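Local structure of DNA damage response protein Rtt109, putative (Neosartorya fumigata, 5ZB9) at residues Arg26-Ala31 and Asn54-Val59. The protein probably transfers an acetyl group from acetyl-CoA to lysine side chains of histones, histone H3 among them. Sequence-based numbering, arbitrary orientation.
Sequences RHISSA and NHFLAV
H27 and H55 meet on one face of an antiparallel pair of strands, 22-35 and 50-61, in the mixed sheet of this histone acetyltransferase. H27 pairs directly with L57, and H55 with S29, so the two rings reach each other diagonally. H27 CB lies 4.3 Å from L57 CD1. H27 CG stands anti to the backbone N (chi1 171°), beside the carbonyl carbon. H27 CD2 passes 3.7 Å from F56 O, which sits at the ring edge. H27 CE1 comes 3.6 Å from H55 ND1. The tip, H27 NE2, is hydrogen-bonded to H55 ND1 at 2.9 Å, and either nitrogen could be the donor. The rings meet rim to rim with their planes at 37°. Helix 111-127 packs on this face, where F119 meets the H27 ring edge-to-face.

On the other face, I28 CG1 rests against F56 CB, and these two side chains lie side by side. Helices 421-432 and 439-457 pack here. R26 and A58 exchange two backbone hydrogen bonds, as do I28 and F56. R26 NH1 forms a salt bridge with E70. A water also bridges R26 NH1 and A58 O, donating to A58 O, and its bond to NH1 is weak. At the other end, S30 N donates to N54 O. S30 OG, placed between its own N and carbonyl carbon (chi1 62°), accepts a hydrogen bond from N54 N at 3.1 Å.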
loop_
_atom_site.group_PDB
_atom_site.type_symbol
_atom_site.label_atom_id
_atom_site.label_comp_id
_atom_site.label_asym_id
_atom_site.label_seq_id
_atom_site.Cartn_x
_atom_site.Cartn_y
_atom_site.Cartn_z
ATOM N N ARG A 26 7.692 16.321 -3.592
ATOM C CA ARG A 26 6.500 16.775 -4.278
ATOM C C ARG A 26 5.433 15.702 -4.107
ATOM O O ARG A 26 5.550 14.579 -4.601
ATOM C CB ARG A 26 6.784 17.068 -5.754
ATOM C CG ARG A 26 7.759 18.231 -5.943
ATOM C CD ARG A 26 8.144 18.485 -7.404
ATOM N NE ARG A 26 8.977 19.680 -7.529
ATOM C CZ ARG A 26 10.307 19.678 -7.487
ATOM N NH1 ARG A 26 10.970 18.541 -7.338
ATOM N NH2 ARG A 26 10.977 20.815 -7.598
ATOM N N HIS A 27 4.407 16.059 -3.358
ATOM C CA HIS A 27 3.307 15.177 -3.079
ATOM C C HIS A 27 2.098 15.675 -3.867
ATOM O O HIS A 27 1.583 16.758 -3.608
ATOM C CB HIS A 27 3.046 15.156 -1.569
ATOM C CG HIS A 27 1.794 14.441 -1.170
ATOM N ND1 HIS A 27 1.195 14.631 0.057
ATOM C CD2 HIS A 27 1.026 13.541 -1.828
ATOM C CE1 HIS A 27 0.111 13.880 0.136
ATOM N NE2 HIS A 27 -0.015 13.212 -0.996
ATOM N N ILE A 28 1.656 14.911 -4.854
ATOM C CA ILE A 28 0.466 15.324 -5.570
ATOM C C ILE A 28 -0.624 14.305 -5.311
ATOM O O ILE A 28 -0.347 13.130 -5.103
ATOM C CB ILE A 28 0.721 15.499 -7.089
ATOM C CG1 ILE A 28 1.082 14.176 -7.747
ATOM C CG2 ILE A 28 1.833 16.527 -7.339
ATOM C CD1 ILE A 28 1.256 14.302 -9.237
ATOM N N SER A 29 -1.866 14.765 -5.282
ATOM C CA SER A 29 -2.979 13.868 -5.029
ATOM C C SER A 29 -4.184 14.236 -5.876
ATOM O O SER A 29 -4.201 15.280 -6.527
ATOM C CB SER A 29 -3.357 13.875 -3.544
ATOM O OG SER A 29 -3.988 15.086 -3.168
ATOM N N SER A 30 -5.183 13.364 -5.880
ATOM C CA SER A 30 -6.437 13.653 -6.561
ATOM C C SER A 30 -7.566 13.593 -5.541
ATOM O O SER A 30 -7.427 12.964 -4.495
ATOM C CB SER A 30 -6.674 12.673 -7.711
ATOM O OG SER A 30 -6.775 11.346 -7.230
ATOM N N ALA A 31 -8.676 14.260 -5.821
ATOM C CA ALA A 31 -9.770 14.272 -4.858
ATOM C C ALA A 31 -10.451 12.926 -4.919
ATOM O O ALA A 31 -10.404 12.268 -5.962
ATOM C CB ALA A 31 -10.749 15.395 -5.153
ATOM N N ASN A 54 -6.022 9.147 -5.126
ATOM C CA ASN A 54 -4.642 8.870 -5.520
ATOM C C ASN A 54 -3.640 9.766 -4.812
ATOM O O ASN A 54 -3.884 10.957 -4.636
ATOM C CB ASN A 54 -4.449 9.037 -7.026
ATOM C CG ASN A 54 -5.338 8.129 -7.839
ATOM O OD1 ASN A 54 -5.804 7.096 -7.364
ATOM N ND2 ASN A 54 -5.576 8.512 -9.084
ATOM N N HIS A 55 -2.511 9.188 -4.416
ATOM C CA HIS A 55 -1.400 9.946 -3.852
ATOM C C HIS A 55 -0.096 9.532 -4.495
ATOM O O HIS A 55 0.175 8.341 -4.648
ATOM C CB HIS A 55 -1.288 9.738 -2.347
ATOM C CG HIS A 55 -2.434 10.295 -1.572
ATOM N ND1 HIS A 55 -2.437 11.579 -1.074
ATOM C CD2 HIS A 55 -3.610 9.741 -1.197
ATOM C CE1 HIS A 55 -3.569 11.794 -0.428
ATOM N NE2 HIS A 55 -4.298 10.693 -0.486
ATOM N N PHE A 56 0.722 10.512 -4.854
ATOM C CA PHE A 56 2.040 10.213 -5.380
ATOM C C PHE A 56 3.092 11.127 -4.771
ATOM O O PHE A 56 2.938 12.342 -4.746
ATOM C CB PHE A 56 2.059 10.338 -6.898
ATOM C CG PHE A 56 3.404 10.070 -7.495
ATOM C CD1 PHE A 56 3.893 8.779 -7.571
ATOM C CD2 PHE A 56 4.185 11.109 -7.967
ATOM C CE1 PHE A 56 5.135 8.531 -8.109
ATOM C CE2 PHE A 56 5.422 10.866 -8.506
ATOM C CZ PHE A 56 5.902 9.576 -8.577
ATOM N N LEU A 57 4.164 10.529 -4.272
ATOM C CA LEU A 57 5.256 11.284 -3.697
ATOM C C LEU A 57 6.515 11.059 -4.506
ATOM O O LEU A 57 6.980 9.923 -4.631
ATOM C CB LEU A 57 5.494 10.881 -2.236
ATOM C CG LEU A 57 6.777 11.421 -1.588
ATOM C CD1 LEU A 57 6.724 12.940 -1.438
ATOM C CD2 LEU A 57 7.036 10.760 -0.238
ATOM N N ALA A 58 7.059 12.137 -5.061
ATOM C CA ALA A 58 8.371 12.090 -5.695
ATOM C C ALA A 58 9.390 12.756 -4.791
ATOM O O ALA A 58 9.154 13.844 -4.246
ATOM C CB ALA A 58 8.343 12.757 -7.057
ATOM N N VAL A 59 10.524 12.094 -4.618
ATOM C CA VAL A 59 11.567 12.619 -3.762
ATOM C C VAL A 59 12.820 12.821 -4.591
ATOM O O VAL A 59 13.241 11.929 -5.322
ATOM C CB VAL A 59 11.862 11.687 -2.572
ATOM C CG1 VAL A 59 12.913 12.309 -1.660
ATOM C CG2 VAL A 59 10.577 11.392 -1.801
HETATM O O HOH W 1 10.678 15.998 -5.733
#